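Long-range contact in L-Ala-D/L-Glu Epimerase (Escherichia coli, PDB 1JPD), which belongs to the enolase superfamily, pairing an N-terminal capping domain with a TIM-barrel-like domain: residues A[280-285]-A[308-313]. Numbering follows the deposited sequence.
Sequences LCTSRA and AVDVEP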
loop_
_atom_site.group_PDB
_atom_site.type_symbol
_atom_site.label_atom_id
_atom_site.label_comp_id
_atom_site.label_asym_id
_atom_site.label_seq_id
_atom_site.Cartn_x
_atom_site.Cartn_y
_atom_site.Cartn_z
ATOM N N LEU A 280 2.557 7.142 2.287
ATOM C CA LEU A 280 3.516 8.135 1.812
ATOM C C LEU A 280 4.842 7.591 2.355
ATOM O O LEU A 280 4.941 7.271 3.535
ATOM C CB LEU A 280 3.211 9.515 2.404
ATOM C CG LEU A 280 1.992 10.219 1.808
ATOM C CD1 LEU A 280 1.759 11.536 2.515
ATOM C CD2 LEU A 280 2.216 10.441 0.321
ATOM N N CYS A 281 5.854 7.482 1.502
ATOM C CA CYS A 281 7.126 6.911 1.931
ATOM C C CYS A 281 8.256 7.217 0.952
ATOM O O CYS A 281 8.041 7.879 -0.059
ATOM C CB CYS A 281 6.961 5.392 2.035
ATOM S SG CYS A 281 6.442 4.636 0.442
ATOM N N THR A 282 9.457 6.734 1.261
ATOM C CA THR A 282 10.600 6.924 0.366
ATOM C C THR A 282 10.719 5.627 -0.427
ATOM O O THR A 282 10.008 4.653 -0.136
ATOM C CB THR A 282 11.927 7.142 1.121
ATOM O OG1 THR A 282 12.372 5.898 1.673
ATOM C CG2 THR A 282 11.755 8.159 2.232
ATOM N N SER A 283 11.613 5.605 -1.412
ATOM C CA SER A 283 11.790 4.409 -2.230
ATOM C C SER A 283 12.075 3.166 -1.394
ATOM O O SER A 283 11.750 2.051 -1.803
ATOM C CB SER A 283 12.913 4.614 -3.243
ATOM O OG SER A 283 12.551 5.588 -4.205
ATOM N N ARG A 284 12.665 3.359 -0.217
ATOM C CA ARG A 284 12.990 2.240 0.657
ATOM C C ARG A 284 11.787 1.357 0.945
ATOM O O ARG A 284 11.896 0.135 0.949
ATOM C CB ARG A 284 13.587 2.746 1.977
ATOM C CG ARG A 284 15.059 3.165 1.882
ATOM C CD ARG A 284 15.593 3.647 3.224
ATOM N NE ARG A 284 14.765 4.731 3.742
ATOM C CZ ARG A 284 15.226 5.780 4.412
ATOM N NH1 ARG A 284 16.524 5.893 4.662
ATOM N NH2 ARG A 284 14.389 6.732 4.803
ATOM N N ALA A 285 10.634 1.975 1.169
ATOM C CA ALA A 285 9.423 1.219 1.472
ATOM C C ALA A 285 8.839 0.518 0.250
ATOM O O ALA A 285 8.285 -0.571 0.368
ATOM C CB ALA A 285 8.372 2.131 2.110
ATOM N N ALA A 308 8.750 15.878 -2.128
ATOM C CA ALA A 308 9.536 16.868 -2.872
ATOM C C ALA A 308 10.846 16.234 -3.342
ATOM O O ALA A 308 11.266 16.406 -4.489
ATOM C CB ALA A 308 9.822 18.081 -1.989
ATOM N N VAL A 309 11.483 15.503 -2.435
ATOM C CA VAL A 309 12.726 14.809 -2.726
ATOM C C VAL A 309 12.578 13.399 -2.187
ATOM O O VAL A 309 11.672 13.120 -1.401
ATOM C CB VAL A 309 13.938 15.486 -2.054
ATOM C CG1 VAL A 309 14.248 16.807 -2.750
ATOM C CG2 VAL A 309 13.649 15.719 -0.577
ATOM N N ASP A 310 13.470 12.516 -2.616
ATOM C CA ASP A 310 13.443 11.119 -2.205
ATOM C C ASP A 310 14.847 10.740 -1.738
ATOM O O ASP A 310 15.760 11.572 -1.732
ATOM C CB ASP A 310 13.030 10.253 -3.405
ATOM C CG ASP A 310 12.690 8.816 -3.025
ATOM O OD1 ASP A 310 12.848 8.419 -1.848
ATOM O OD2 ASP A 310 12.261 8.067 -3.924
ATOM N N VAL A 311 15.019 9.489 -1.337
ATOM C CA VAL A 311 16.324 9.032 -0.909
ATOM C C VAL A 311 17.231 9.044 -2.130
ATOM O O VAL A 311 16.789 9.320 -3.244
ATOM C CB VAL A 311 16.257 7.614 -0.328
ATOM C CG1 VAL A 311 15.586 7.650 1.025
ATOM C CG2 VAL A 311 15.499 6.700 -1.275
ATOM N N GLU A 312 18.503 8.748 -1.914
ATOM C CA GLU A 312 19.473 8.741 -2.993
ATOM C C GLU A 312 20.282 7.459 -2.831
ATOM O O GLU A 312 20.954 7.279 -1.824
ATOM C CB GLU A 312 20.374 9.966 -2.844
ATOM C CG GLU A 312 20.999 10.488 -4.122
ATOM C CD GLU A 312 21.905 11.685 -3.859
ATOM O OE1 GLU A 312 22.915 11.525 -3.133
ATOM O OE2 GLU A 312 21.601 12.787 -4.371
ATOM N N PRO A 313 20.202 6.535 -3.802
ATOM C CA PRO A 313 19.429 6.579 -5.048
ATOM C C PRO A 313 17.954 6.264 -4.816
ATOM O O PRO A 313 17.581 5.648 -3.815
ATOM C CB PRO A 313 20.101 5.509 -5.889
ATOM C CG PRO A 313 20.366 4.453 -4.865
ATOM C CD PRO A 313 20.948 5.266 -3.713
#
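Asp-310 grips Ser-283 through both carboxylate oxygens at the N-terminus of helix 283-289, a helix of the barrel-like domain of this enolase-superfamily fold. OD1 of Asp-310 accepts from the backbone N of Ser-283 at 3.1 Å through its syn lone pair, and the bond is nearly straight (164°). OD2 of Asp-310 takes the hydroxyl OG of Ser-283, also from the syn side but 24° out of the carboxylate plane. CG of Asp-310 is anti to its own backbone N (chi1 -168°), which directs it to this helix start. There the helix dipole would tend to favour the charged form of the carboxylate. OG of Ser-283 is also bonded to Leu-315 N.

Thr-282 is the N-cap: its OG1 accepts from Arg-284 N at 3.2 Å. The backbone O of Thr-282 accepts from Ala-285 N, an i to i+3 bond at the helix start. Thr-282 OG1 is also hydrogen-bonded to Glu-47 of the N-terminal domain, and NH2 of Arg-284 forms salt bridges with Glu-47 and Glu-12, so both residues tie the helix to that domain. Val-311 divides its methyls between the residues opposite: CG2 packs on CB of Ser-283, whereas CG1 lies 3.7 Å from CB of Thr-282 and sits over the centre of one guanidinium face, 3.9 Å from CZ of Arg-284.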